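Local coordinates for protein ATP-dependent DNA helicase uvsW (Enterobacteria phage T4, PDB 2OCA) that unwinds duplex DNA in the 3'-5' direction at the cost of ATP and drives branch migration during recombination-dependent repair in phage T4, at residues E296-S301 and K492-M497; K313-T318 and Y471-Y476; Y375-E380 and I399-S404. The protein carries 1 engineered substitution. All blocks are in the same frame, centred on the assembly; numbering follows the deposited sequence.

Interaction 1. Residues E296-S301 and K492-M497; sequences ELKINS and KFNYVM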
loop_
_atom_site.group_PDB
_atom_site.type_symbol
_atom_site.label_atom_id
_atom_site.label_comp_id
_atom_site.label_asym_id
_atom_site.label_seq_id
_atom_site.Cartn_x
_atom_site.Cartn_y
_atom_site.Cartn_z
ATOM N N GLU A 296 -11.399 -3.020 8.452
ATOM C CA GLU A 296 -12.819 -2.699 8.570
ATOM C C GLU A 296 -13.188 -1.481 7.703
ATOM O O GLU A 296 -13.441 -1.615 6.502
ATOM C CB GLU A 296 -13.162 -2.440 10.039
ATOM C CG GLU A 296 -14.615 -2.108 10.300
ATOM C CD GLU A 296 -14.861 -1.738 11.747
ATOM O OE1 GLU A 296 -15.903 -1.110 12.031
ATOM O OE2 GLU A 296 -14.013 -2.080 12.599
ATOM N N LEU A 297 -13.218 -0.293 8.299
ATOM C CA LEU A 297 -13.548 0.902 7.538
ATOM C C LEU A 297 -12.323 1.506 6.867
ATOM O O LEU A 297 -11.246 1.571 7.456
ATOM C CB LEU A 297 -14.189 1.963 8.437
ATOM C CG LEU A 297 -15.665 1.804 8.800
ATOM C CD1 LEU A 297 -16.060 2.876 9.800
ATOM C CD2 LEU A 297 -16.512 1.894 7.546
ATOM N N LYS A 298 -12.504 1.939 5.627
ATOM C CA LYS A 298 -11.446 2.586 4.866
ATOM C C LYS A 298 -12.005 3.982 4.621
ATOM O O LYS A 298 -13.083 4.118 4.051
ATOM C CB LYS A 298 -11.235 1.864 3.536
ATOM C CG LYS A 298 -9.954 2.229 2.794
ATOM C CD LYS A 298 -9.872 3.714 2.445
ATOM C CE LYS A 298 -8.565 4.063 1.707
ATOM N NZ LYS A 298 -8.554 3.651 0.263
ATOM N N ILE A 299 -11.292 5.015 5.060
ATOM C CA ILE A 299 -11.766 6.388 4.878
ATOM C C ILE A 299 -11.020 7.154 3.790
ATOM O O ILE A 299 -9.797 7.172 3.762
ATOM C CB ILE A 299 -11.644 7.195 6.183
ATOM C CG1 ILE A 299 -12.411 6.496 7.307
ATOM C CG2 ILE A 299 -12.186 8.600 5.979
ATOM C CD1 ILE A 299 -12.145 7.085 8.670
ATOM N N ASN A 300 -11.769 7.799 2.906
ATOM C CA ASN A 300 -11.198 8.586 1.819
ATOM C C ASN A 300 -11.599 10.049 1.950
ATOM O O ASN A 300 -12.717 10.426 1.588
ATOM C CB ASN A 300 -11.696 8.066 0.472
ATOM C CG ASN A 300 -10.813 6.990 -0.098
ATOM O OD1 ASN A 300 -10.302 6.144 0.633
ATOM N ND2 ASN A 300 -10.636 7.003 -1.414
ATOM N N SER A 301 -10.699 10.875 2.473
ATOM C CA SER A 301 -10.997 12.297 2.609
ATOM C C SER A 301 -10.755 13.001 1.283
ATOM O O SER A 301 -9.618 13.124 0.833
ATOM C CB SER A 301 -10.129 12.930 3.693
ATOM O OG SER A 301 -10.620 12.596 4.977
ATOM N N LYS A 492 -6.288 6.740 15.039
ATOM C CA LYS A 492 -5.518 5.830 14.198
ATOM C C LYS A 492 -6.394 5.012 13.246
ATOM O O LYS A 492 -6.345 3.775 13.235
ATOM C CB LYS A 492 -4.669 4.898 15.069
ATOM C CG LYS A 492 -4.121 5.577 16.316
ATOM C CD LYS A 492 -2.859 4.914 16.838
ATOM C CE LYS A 492 -1.632 5.508 16.167
ATOM N NZ LYS A 492 -1.548 6.983 16.400
ATOM N N PHE A 493 -7.199 5.714 12.451
ATOM C CA PHE A 493 -8.069 5.068 11.473
ATOM C C PHE A 493 -7.295 4.871 10.177
ATOM O O PHE A 493 -6.184 5.386 10.016
ATOM C CB PHE A 493 -9.300 5.928 11.171
ATOM C CG PHE A 493 -10.359 5.896 12.240
ATOM C CD1 PHE A 493 -11.644 6.352 11.965
ATOM C CD2 PHE A 493 -10.090 5.403 13.512
ATOM C CE1 PHE A 493 -12.644 6.317 12.930
ATOM C CE2 PHE A 493 -11.088 5.363 14.485
ATOM C CZ PHE A 493 -12.366 5.822 14.191
ATOM N N ASN A 494 -7.895 4.123 9.260
ATOM C CA ASN A 494 -7.296 3.848 7.961
ATOM C C ASN A 494 -7.791 4.921 6.985
ATOM O O ASN A 494 -8.758 4.693 6.248
ATOM C CB ASN A 494 -7.730 2.448 7.492
ATOM C CG ASN A 494 -7.287 2.125 6.067
ATOM O OD1 ASN A 494 -6.607 2.914 5.414
ATOM N ND2 ASN A 494 -7.676 0.954 5.583
ATOM N N TYR A 495 -7.139 6.086 6.978
ATOM C CA TYR A 495 -7.571 7.155 6.087
ATOM C C TYR A 495 -6.534 7.669 5.096
ATOM O O TYR A 495 -5.330 7.644 5.341
ATOM C CB TYR A 495 -8.107 8.333 6.894
ATOM C CG TYR A 495 -7.025 9.178 7.492
ATOM C CD1 TYR A 495 -6.234 8.690 8.529
ATOM C CD2 TYR A 495 -6.757 10.454 6.992
ATOM C CE1 TYR A 495 -5.191 9.446 9.057
ATOM C CE2 TYR A 495 -5.722 11.222 7.507
ATOM C CZ TYR A 495 -4.940 10.710 8.541
ATOM O OH TYR A 495 -3.900 11.456 9.051
ATOM N N VAL A 496 -7.046 8.167 3.979
ATOM C CA VAL A 496 -6.256 8.701 2.883
ATOM C C VAL A 496 -6.838 10.049 2.460
ATOM O O VAL A 496 -8.026 10.308 2.656
ATOM C CB VAL A 496 -6.325 7.743 1.688
ATOM C CG1 VAL A 496 -5.522 8.285 0.541
ATOM C CG2 VAL A 496 -5.831 6.369 2.102
ATOM N N MET A 497 -6.018 10.909 1.871
ATOM C CA MET A 497 -6.513 12.208 1.442
ATOM C C MET A 497 -6.293 12.426 -0.035
ATOM O O MET A 497 -5.266 12.045 -0.576
ATOM C CB MET A 497 -5.832 13.310 2.236
ATOM C CG MET A 497 -6.049 13.148 3.719
ATOM S SD MET A 497 -5.097 14.289 4.700
ATOM C CE MET A 497 -3.699 13.243 5.232
HETATM O O HOH W 1 -8.389 -1.328 8.021
#

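Interaction 2. Residues K313-T318 and Y471-Y476; sequences KLKGKT and YVHLNY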
loop_
_atom_site.group_PDB
_atom_site.type_symbol
_atom_site.label_atom_id
_atom_site.label_comp_id
_atom_site.label_asym_id
_atom_site.label_seq_id
_atom_site.Cartn_x
_atom_site.Cartn_y
_atom_site.Cartn_z
ATOM N N LYS A 313 -16.363 35.251 -2.559
ATOM C CA LYS A 313 -17.742 35.680 -2.353
ATOM C C LYS A 313 -18.369 35.009 -1.128
ATOM O O LYS A 313 -19.224 35.589 -0.453
ATOM C CB LYS A 313 -18.576 35.386 -3.605
ATOM C CG LYS A 313 -18.074 36.119 -4.844
ATOM C CD LYS A 313 -19.210 36.699 -5.686
ATOM C CE LYS A 313 -19.920 35.636 -6.531
ATOM N NZ LYS A 313 -19.030 35.044 -7.577
ATOM N N LEU A 314 -17.919 33.793 -0.834
ATOM C CA LEU A 314 -18.432 33.037 0.295
ATOM C C LEU A 314 -17.973 33.590 1.648
ATOM O O LEU A 314 -18.714 33.543 2.637
ATOM C CB LEU A 314 -18.004 31.578 0.168
ATOM C CG LEU A 314 -18.688 30.647 1.169
ATOM C CD1 LEU A 314 -20.172 30.617 0.884
ATOM C CD2 LEU A 314 -18.102 29.256 1.076
ATOM N N LYS A 315 -16.751 34.113 1.686
ATOM C CA LYS A 315 -16.189 34.661 2.912
ATOM C C LYS A 315 -17.143 35.588 3.656
ATOM O O LYS A 315 -17.689 36.530 3.083
ATOM C CB LYS A 315 -14.897 35.397 2.594
ATOM C CG LYS A 315 -14.235 36.036 3.781
ATOM C CD LYS A 315 -12.937 36.690 3.360
ATOM C CE LYS A 315 -12.238 37.329 4.534
ATOM N NZ LYS A 315 -11.154 38.234 4.073
ATOM N N GLY A 316 -17.344 35.314 4.940
ATOM C CA GLY A 316 -18.235 36.137 5.730
ATOM C C GLY A 316 -19.602 35.517 5.929
ATOM O O GLY A 316 -20.434 36.058 6.638
ATOM N N LYS A 317 -19.857 34.380 5.304
ATOM C CA LYS A 317 -21.151 33.745 5.480
ATOM C C LYS A 317 -21.186 32.762 6.642
ATOM O O LYS A 317 -20.253 31.985 6.848
ATOM C CB LYS A 317 -21.582 33.080 4.177
ATOM C CG LYS A 317 -21.842 34.129 3.122
ATOM C CD LYS A 317 -22.510 33.581 1.900
ATOM C CE LYS A 317 -22.823 34.713 0.952
ATOM N NZ LYS A 317 -23.658 35.733 1.646
ATOM N N THR A 318 -22.266 32.819 7.410
ATOM C CA THR A 318 -22.422 31.945 8.560
ATOM C C THR A 318 -22.504 30.488 8.140
ATOM O O THR A 318 -22.789 30.177 6.976
ATOM C CB THR A 318 -23.695 32.255 9.332
ATOM O OG1 THR A 318 -24.823 31.813 8.573
ATOM C CG2 THR A 318 -23.810 33.738 9.584
ATOM N N TYR A 471 -4.063 28.984 3.209
ATOM C CA TYR A 471 -5.264 29.814 3.130
ATOM C C TYR A 471 -5.213 30.869 4.214
ATOM O O TYR A 471 -4.617 30.670 5.273
ATOM C CB TYR A 471 -6.530 28.985 3.318
ATOM C CG TYR A 471 -6.758 27.994 2.220
ATOM C CD1 TYR A 471 -6.860 28.408 0.902
ATOM C CD2 TYR A 471 -6.846 26.636 2.495
ATOM C CE1 TYR A 471 -7.043 27.489 -0.122
ATOM C CE2 TYR A 471 -7.035 25.709 1.478
ATOM C CZ TYR A 471 -7.132 26.139 0.174
ATOM O OH TYR A 471 -7.332 25.229 -0.834
ATOM N N VAL A 472 -5.844 31.996 3.944
ATOM C CA VAL A 472 -5.870 33.093 4.892
ATOM C C VAL A 472 -7.183 33.053 5.658
ATOM O O VAL A 472 -7.292 33.587 6.760
ATOM C CB VAL A 472 -5.708 34.444 4.134
ATOM C CG1 VAL A 472 -6.299 35.587 4.906
ATOM C CG2 VAL A 472 -4.238 34.708 3.911
ATOM N N HIS A 473 -8.166 32.393 5.056
ATOM C CA HIS A 473 -9.497 32.269 5.618
ATOM C C HIS A 473 -10.047 30.895 5.284
ATOM O O HIS A 473 -9.820 30.377 4.186
ATOM C CB HIS A 473 -10.411 33.333 5.014
ATOM C CG HIS A 473 -11.861 33.156 5.353
ATOM N ND1 HIS A 473 -12.401 33.537 6.561
ATOM C CD2 HIS A 473 -12.886 32.641 4.631
ATOM C CE1 HIS A 473 -13.695 33.269 6.568
ATOM N NE2 HIS A 473 -14.014 32.725 5.409
ATOM N N LEU A 474 -10.777 30.310 6.231
ATOM C CA LEU A 474 -11.373 28.996 6.030
ATOM C C LEU A 474 -12.886 29.085 6.068
ATOM O O LEU A 474 -13.455 29.798 6.907
ATOM C CB LEU A 474 -10.919 28.038 7.130
ATOM C CG LEU A 474 -9.603 27.270 7.012
ATOM C CD1 LEU A 474 -8.529 28.133 6.373
ATOM C CD2 LEU A 474 -9.184 26.786 8.395
ATOM N N ASN A 475 -13.544 28.396 5.142
ATOM C CA ASN A 475 -14.996 28.371 5.163
ATOM C C ASN A 475 -15.253 27.310 6.231
ATOM O O ASN A 475 -14.330 26.581 6.599
ATOM C CB ASN A 475 -15.570 27.960 3.797
ATOM C CG ASN A 475 -14.929 26.700 3.234
ATOM O OD1 ASN A 475 -13.728 26.661 2.987
ATOM N ND2 ASN A 475 -15.732 25.671 3.025
ATOM N N TYR A 476 -16.471 27.214 6.741
ATOM C CA TYR A 476 -16.747 26.246 7.801
ATOM C C TYR A 476 -16.556 24.773 7.456
ATOM O O TYR A 476 -15.976 24.018 8.245
ATOM C CB TYR A 476 -18.156 26.467 8.348
ATOM C CG TYR A 476 -18.261 27.720 9.166
ATOM C CD1 TYR A 476 -17.809 27.751 10.478
ATOM C CD2 TYR A 476 -18.761 28.897 8.613
ATOM C CE1 TYR A 476 -17.843 28.916 11.223
ATOM C CE2 TYR A 476 -18.801 30.069 9.351
ATOM C CZ TYR A 476 -18.338 30.068 10.660
ATOM O OH TYR A 476 -18.388 31.218 11.413
#

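Interaction 3. Residues Y375-E380 and I399-S404; sequences YYVSGE and IIIVAS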
loop_
_atom_site.group_PDB
_atom_site.type_symbol
_atom_site.label_atom_id
_atom_site.label_comp_id
_atom_site.label_asym_id
_atom_site.label_seq_id
_atom_site.Cartn_x
_atom_site.Cartn_y
_atom_site.Cartn_z
ATOM N N TYR A 375 -31.679 3.736 -6.653
ATOM C CA TYR A 375 -32.866 3.720 -5.816
ATOM C C TYR A 375 -32.835 4.821 -4.770
ATOM O O TYR A 375 -31.819 5.031 -4.110
ATOM C CB TYR A 375 -32.983 2.362 -5.120
ATOM C CG TYR A 375 -32.947 1.198 -6.082
ATOM C CD1 TYR A 375 -34.072 0.849 -6.830
ATOM C CD2 TYR A 375 -31.768 0.481 -6.292
ATOM C CE1 TYR A 375 -34.023 -0.181 -7.768
ATOM C CE2 TYR A 375 -31.707 -0.549 -7.228
ATOM C CZ TYR A 375 -32.837 -0.871 -7.963
ATOM O OH TYR A 375 -32.773 -1.868 -8.906
ATOM N N TYR A 376 -33.952 5.530 -4.633
ATOM C CA TYR A 376 -34.068 6.591 -3.642
ATOM C C TYR A 376 -34.660 5.934 -2.408
ATOM O O TYR A 376 -35.594 5.152 -2.516
ATOM C CB TYR A 376 -35.003 7.691 -4.140
ATOM C CG TYR A 376 -35.277 8.767 -3.111
ATOM C CD1 TYR A 376 -34.339 9.764 -2.838
ATOM C CD2 TYR A 376 -36.482 8.791 -2.411
ATOM C CE1 TYR A 376 -34.602 10.760 -1.897
ATOM C CE2 TYR A 376 -36.753 9.777 -1.469
ATOM C CZ TYR A 376 -35.814 10.762 -1.217
ATOM O OH TYR A 376 -36.106 11.754 -0.305
ATOM N N VAL A 377 -34.126 6.237 -1.235
ATOM C CA VAL A 377 -34.648 5.620 -0.033
ATOM C C VAL A 377 -34.770 6.551 1.160
ATOM O O VAL A 377 -33.792 7.142 1.616
ATOM C CB VAL A 377 -33.790 4.407 0.377
ATOM C CG1 VAL A 377 -34.319 3.804 1.665
ATOM C CG2 VAL A 377 -33.803 3.369 -0.729
ATOM N N SER A 378 -35.993 6.660 1.662
ATOM C CA SER A 378 -36.309 7.474 2.831
ATOM C C SER A 378 -37.818 7.461 3.023
ATOM O O SER A 378 -38.335 7.718 4.119
ATOM C CB SER A 378 -35.819 8.911 2.648
ATOM O OG SER A 378 -36.047 9.642 3.840
ATOM N N GLY A 379 -38.512 7.156 1.928
ATOM C CA GLY A 379 -39.966 7.094 1.934
ATOM C C GLY A 379 -40.408 5.640 1.983
ATOM O O GLY A 379 -39.544 4.739 2.039
ATOM N N GLU A 380 -41.723 5.403 1.945
ATOM C CA GLU A 380 -42.256 4.040 1.960
ATOM C C GLU A 380 -41.345 3.192 2.851
ATOM O O GLU A 380 -41.022 2.037 2.555
ATOM N N ILE A 399 -25.241 -1.232 -7.894
ATOM C CA ILE A 399 -26.428 -0.646 -7.284
ATOM C C ILE A 399 -26.118 0.605 -6.471
ATOM O O ILE A 399 -25.450 0.525 -5.441
ATOM C CB ILE A 399 -27.117 -1.651 -6.344
ATOM C CG1 ILE A 399 -27.694 -2.808 -7.158
ATOM C CG2 ILE A 399 -28.198 -0.951 -5.526
ATOM C CD1 ILE A 399 -28.319 -3.895 -6.304
ATOM N N ILE A 400 -26.589 1.758 -6.937
ATOM C CA ILE A 400 -26.382 3.001 -6.203
ATOM C C ILE A 400 -27.674 3.277 -5.458
ATOM O O ILE A 400 -28.738 3.387 -6.059
ATOM C CB ILE A 400 -26.149 4.220 -7.111
ATOM C CG1 ILE A 400 -25.020 3.958 -8.105
ATOM C CG2 ILE A 400 -25.828 5.427 -6.246
ATOM C CD1 ILE A 400 -24.850 5.069 -9.124
ATOM N N ILE A 401 -27.593 3.384 -4.146
ATOM C CA ILE A 401 -28.789 3.671 -3.385
ATOM C C ILE A 401 -28.602 5.005 -2.670
ATOM O O ILE A 401 -27.634 5.199 -1.935
ATOM C CB ILE A 401 -29.106 2.513 -2.396
ATOM C CG1 ILE A 401 -29.210 3.034 -0.970
ATOM C CG2 ILE A 401 -28.070 1.418 -2.524
ATOM C CD1 ILE A 401 -30.501 3.756 -0.702
ATOM N N VAL A 402 -29.527 5.929 -2.928
ATOM C CA VAL A 402 -29.519 7.263 -2.332
ATOM C C VAL A 402 -30.430 7.279 -1.105
ATOM O O VAL A 402 -31.647 7.278 -1.239
ATOM C CB VAL A 402 -30.043 8.295 -3.325
ATOM C CG1 VAL A 402 -30.008 9.673 -2.707
ATOM C CG2 VAL A 402 -29.226 8.251 -4.589
ATOM N N ALA A 403 -29.851 7.301 0.088
ATOM C CA ALA A 403 -30.662 7.287 1.297
ATOM C C ALA A 403 -30.301 8.395 2.269
ATOM O O ALA A 403 -29.323 9.103 2.072
ATOM C CB ALA A 403 -30.535 5.940 1.984
ATOM N N SER A 404 -31.106 8.545 3.314
ATOM C CA SER A 404 -30.853 9.561 4.322
ATOM C C SER A 404 -30.185 8.879 5.511
ATOM O O SER A 404 -30.301 7.664 5.673
ATOM C CB SER A 404 -32.159 10.219 4.763
ATOM O OG SER A 404 -32.905 9.355 5.594
#

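Interaction 1. Residues E296-S301 and K492-M497
I299 and S301 pair with the strand of residues 495-497 in parallel, at the edge of the seven-stranded parallel sheet of the C-terminal RecA-like helicase domain, where 495-501 is the outermost strand and 298-305 lies next to it. The backbone ladder comes first. I299 N donates to N494 O at 2.8 Å and almost straight, 174° at the hydrogen; V496 N answers to I299 O, and S301 N to V496 O at 2.7 Å. I299 and S301 thus turn their N-H groups to the edge strand, while K298 and N300 bond to strand 450-457 on their other side. The short strand segments 298-301 and 495-497 run nearly parallel, 19° apart.

Apolar contacts gather on the face that carries I299, S301, Y495 and M497, where helix 476-490 packs on the first three. CG1 of I299 lies anti to its carbonyl carbon (chi1 -57°), which carries CD1 to the edge of the F493 ring, near the ring plane; L433 of helix 431-440 touches both residues. Further along, I299 CB meets Y495 CB at 3.8 Å.

Elsewhere the K298 chain, bent at chi2, runs across its neighbours: CG passes N494 ND2, and CE rests on V496 CG2 at 3.6 Å. N494 OD1 takes a hydrogen bond from W116, while its ND2 and E296 N share one water through weak bonds, the one from ND2 being 3.4 Å long.

Interaction 2. Residues K313-T318 and Y471-Y476
L314 and N475 form the tightly packed part of this contact: both are buried, and CD2 of L314 packs on N475 CB at 3.9 Å. The asparagine is the N-cap residue of helix 476-490, and its amide is well occupied: OD1 accepts from A458 N, while ND2 reaches D456 O and E322 OE2. The same E322, on helix 319-327, also takes the N-H of Y476.

The join is therefore between two helix starts and the end of helix 308-314, made through a type II beta turn from L314 to K317 that K317 N closes onto L314 O at 3.0 Å. G316 occupies the turn position with positive phi (101°).

The outer side is looser and no hydrogen bond spans the two segments. K315, G316 and T318 are exposed, and the K317 side chain leads off to I325. On this solvent side K315 lays its aliphatic chain over one face of the H473 imidazole in a CH-pi contact. CG sits 3.8 Å from the centroid of the H473 ring and 13° off its normal, so it stands almost above the middle. With CG of K315 anti to the backbone N (chi1 179°), the extended chain is carried across the ring, and CD passes over the H473 CG side. NZ of K315 lies 5.5 Å from H473 ND1, without contact. What remains is the edge of the Y476 ring, where CE2 meets K317 O at 3.5 Å, close to the ring plane. T318 C also lies near, 3.9 Å from Y476 CE2, while the threonine side chain caps the start of helix 319-327.

Interaction 3. Residues Y375-E380 and I399-S404
V377 and I401 fit together on one face of the sheet: CD1 of the isoleucine fills the notch beside CB and CG2 of the valine. CG2 of V377 lies anti to its carbonyl carbon, on the side from which I401 CD1 arrives. A403, a small bump on the same face, sets its CB beside V377 CB at 3.9 Å. At the other end, I399 CG2 lodges against the rim of the Y375 ring, near its plane and 3.9 Å from CE2.

This is the pairing of the two strands in a beta-alpha-beta unit, 374-377 and 400-404 joined through helix 383-395, at the edge of the parallel sheet of the C-terminal RecA-like domain. Y375 N bonds to I400 O, Y375 O receives V402 N at 2.7 Å, and V377 N donates to V402 O at 2.7 Å. S404 N makes a weak 3.5 Å bond to V377 O.

Y376 and V402 occupy the reverse face. The Y376 side chain, CG anti to its backbone N (chi1 175°), lies against V357, K361 and F364 of helix 357-368, while its CD1 approaches V402 CG1 only to 4.3 Å.

Overall arrangement
Interactions 1 and 3 sit at opposite edges of one seven-stranded parallel sheet: strands 495-501 and 374-377 are its outermost strands, and the contacts are about 25 Å apart between centres. Interaction 2 lies off the sheet, its centre about 27 Å from the centre of interaction 1 and about 33 Å from that of interaction 3. Along the chain they nest, interaction 3 inside the loop closed by interaction 2, and that inside the loop closed by interaction 1. Strand 298-305 runs on to helix 308-314, and helix 476-490 returns to strand 495-501, so interactions 1 and 2 tie the beginning of the C-terminal helicase domain to its last helix and strand.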